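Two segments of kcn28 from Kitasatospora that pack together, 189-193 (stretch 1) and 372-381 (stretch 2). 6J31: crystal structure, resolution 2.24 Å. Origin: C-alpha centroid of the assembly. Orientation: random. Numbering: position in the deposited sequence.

Stretch 1 (189-193) VPRFL
Stretch 2 (372-381) GLRRELRAHG

Two CH-pi contacts, each over one face of an aromatic ring, one ring from each stretch, give this contact its reciprocal character. CA of Pro190 sits 3.7 Å from the centroid of the His380 ring, 11° off the normal, while CD2 of Leu373 stands 4.1 Å from the centroid of the Phe192 ring, only 4° off the normal. One ring face takes a polarised alpha C-H, the other a methyl.

Stretch 2 continues a helix begun earlier in the chain, helical through Arg378 (Glu376 N to Gly372 O 2.9 Å, Leu377 N to Leu373 O 2.7 Å), then closes in a type I turn from Arg378 to Gly381, whose positive phi (112/-36) suits glycine. Stretch 1 runs nearly opposite to it, extended at Val189 (-135/155) and Pro190 (-71/159, C-gamma endo), then 3-10 from Arg191 to Leu193, with Leu193 N bonded to Pro190 O at 3.0 Å. The closest CA atoms across the stretches are those of Pro190 and Leu377, 6.1 Å apart.

Phe192 (chi1 62°, p; chi2 76°) points its CA-to-CB bond toward the helix: its CZ lies 4.0 Å from Leu377 CG and its CD2 3.8 Å from Glu376 OE1. Leu373 (m, t) and Leu377 (chi1 -141°, between wells; chi2 t) start sideways, but their ends come nearer. Leu377 CD2 reaches Pro190 CG at 3.7 Å. The rule: leucines at i and i+4 serve one phenylalanine.

His380 (chi1 m, chi2 84°) is tethered back to the preceding helix: His380 ND1 donates to Glu376 O at 3.2 Å, bent to 137°. His380 NE2 faces stretch 1, 2.9 Å from Arg191 N, a polar approach the geometry leaves open. Pro190 CB is 3.5 Å from His380 CE1. Arg191 (p, t, p, chi4 -98°) has NH1 and NH2 hydrogen-bonded elsewhere in the structure. In all, 331 Å² is buried, both sides summed.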

# COMPACT_ATOMS: atom_id res chain seq x y z
N VAL A 189 7.38 -1.03 -5.06
CA VAL A 189 7.58 -2.38 -4.53
C VAL A 189 8.76 -3.00 -5.26
O VAL A 189 9.10 -2.59 -6.38
CB VAL A 189 6.31 -3.26 -4.68
CG1 VAL A 189 5.07 -2.54 -4.15
CG2 VAL A 189 6.10 -3.65 -6.12
N PRO A 190 9.44 -3.96 -4.63
CA PRO A 190 10.48 -4.70 -5.35
C PRO A 190 9.86 -5.62 -6.40
O PRO A 190 8.69 -6.00 -6.31
CB PRO A 190 11.18 -5.51 -4.25
CG PRO A 190 10.16 -5.63 -3.17
CD PRO A 190 9.34 -4.37 -3.22
N ARG A 191 10.68 -6.00 -7.39
CA ARG A 191 10.16 -6.84 -8.46
C ARG A 191 9.69 -8.20 -7.93
O ARG A 191 8.76 -8.79 -8.49
CB ARG A 191 11.21 -7.01 -9.57
CG ARG A 191 12.26 -8.10 -9.33
CD ARG A 191 13.23 -8.31 -10.51
NE ARG A 191 13.76 -7.07 -11.08
CZ ARG A 191 13.27 -6.48 -12.16
NH1 ARG A 191 12.24 -7.00 -12.81
NH2 ARG A 191 13.82 -5.35 -12.59
N PHE A 192 10.29 -8.69 -6.84
CA PHE A 192 9.87 -9.99 -6.32
C PHE A 192 8.53 -9.93 -5.59
O PHE A 192 8.03 -10.99 -5.19
CB PHE A 192 10.95 -10.60 -5.42
CG PHE A 192 11.28 -9.80 -4.19
CD1 PHE A 192 10.43 -9.79 -3.09
CD2 PHE A 192 12.47 -9.09 -4.10
CE1 PHE A 192 10.74 -9.07 -1.95
CE2 PHE A 192 12.78 -8.37 -2.96
CZ PHE A 192 11.92 -8.35 -1.89
N LEU A 193 7.95 -8.75 -5.39
CA LEU A 193 6.60 -8.60 -4.87
C LEU A 193 5.59 -8.22 -5.95
O LEU A 193 4.43 -7.96 -5.63
CB LEU A 193 6.56 -7.56 -3.74
CG LEU A 193 7.25 -7.94 -2.43
CD1 LEU A 193 7.01 -6.90 -1.34
CD2 LEU A 193 6.80 -9.33 -1.98
N GLY A 372 18.71 -12.64 2.35
CA GLY A 372 18.84 -12.41 0.92
C GLY A 372 17.82 -11.42 0.40
O GLY A 372 18.14 -10.55 -0.41
N LEU A 373 16.57 -11.55 0.84
CA LEU A 373 15.53 -10.62 0.40
C LEU A 373 15.80 -9.20 0.89
O LEU A 373 15.45 -8.24 0.19
CB LEU A 373 14.16 -11.10 0.87
CG LEU A 373 13.70 -12.39 0.20
CD1 LEU A 373 12.35 -12.83 0.74
CD2 LEU A 373 13.65 -12.21 -1.32
N ARG A 374 16.40 -9.06 2.07
CA ARG A 374 16.82 -7.74 2.52
C ARG A 374 17.83 -7.12 1.57
O ARG A 374 17.74 -5.93 1.25
CB ARG A 374 17.38 -7.83 3.94
CG ARG A 374 16.33 -7.64 5.03
CD ARG A 374 16.86 -7.89 6.44
NE ARG A 374 18.20 -7.37 6.68
CZ ARG A 374 19.24 -8.14 6.97
NH1 ARG A 374 19.07 -9.45 7.08
NH2 ARG A 374 20.44 -7.61 7.16
N ARG A 375 18.80 -7.91 1.10
CA ARG A 375 19.76 -7.33 0.17
C ARG A 375 19.10 -7.04 -1.17
O ARG A 375 19.35 -6.00 -1.78
CB ARG A 375 20.98 -8.21 -0.04
CG ARG A 375 22.14 -7.34 -0.62
CD ARG A 375 23.41 -8.14 -0.89
NE ARG A 375 22.99 -9.39 -1.60
CZ ARG A 375 23.13 -10.63 -1.08
NH1 ARG A 375 23.58 -10.75 0.15
NH2 ARG A 375 22.67 -11.70 -1.71
N GLU A 376 18.26 -7.96 -1.64
CA GLU A 376 17.53 -7.72 -2.88
C GLU A 376 16.63 -6.51 -2.76
O GLU A 376 16.47 -5.76 -3.73
CB GLU A 376 16.70 -8.94 -3.26
CG GLU A 376 17.46 -10.03 -3.97
CD GLU A 376 16.57 -11.18 -4.35
OE1 GLU A 376 15.64 -10.97 -5.16
OE2 GLU A 376 16.79 -12.30 -3.85
N LEU A 377 16.05 -6.29 -1.58
CA LEU A 377 15.07 -5.22 -1.41
C LEU A 377 15.71 -3.86 -1.67
O LEU A 377 15.18 -3.06 -2.45
CB LEU A 377 14.46 -5.31 -0.02
CG LEU A 377 12.96 -5.03 0.12
CD1 LEU A 377 12.54 -4.67 1.54
CD2 LEU A 377 12.52 -3.98 -0.84
N ARG A 378 16.84 -3.57 -1.02
CA ARG A 378 17.43 -2.24 -1.15
C ARG A 378 17.96 -1.99 -2.56
O ARG A 378 18.06 -0.83 -2.97
CB ARG A 378 18.56 -2.03 -0.13
CG ARG A 378 19.98 -2.34 -0.62
CD ARG A 378 20.45 -3.73 -0.26
NE ARG A 378 20.60 -3.93 1.17
CZ ARG A 378 21.75 -4.20 1.79
NH1 ARG A 378 22.88 -4.27 1.10
NH2 ARG A 378 21.77 -4.37 3.10
N ALA A 379 18.29 -3.04 -3.30
CA ALA A 379 18.95 -2.93 -4.60
C ALA A 379 18.07 -2.34 -5.69
O ALA A 379 18.55 -2.15 -6.81
CB ALA A 379 19.46 -4.30 -5.04
N HIS A 380 16.80 -2.06 -5.41
CA HIS A 380 15.90 -1.51 -6.42
C HIS A 380 16.05 -0.00 -6.59
O HIS A 380 15.47 0.55 -7.53
CB HIS A 380 14.46 -1.88 -6.08
CG HIS A 380 14.08 -3.25 -6.52
ND1 HIS A 380 14.35 -4.38 -5.77
CD2 HIS A 380 13.46 -3.69 -7.65
CE1 HIS A 380 13.91 -5.45 -6.41
NE2 HIS A 380 13.37 -5.06 -7.55
N GLY A 381 16.80 0.67 -5.72
CA GLY A 381 17.10 2.08 -5.90
C GLY A 381 16.47 3.01 -4.88
O GLY A 381 17.10 3.99 -4.49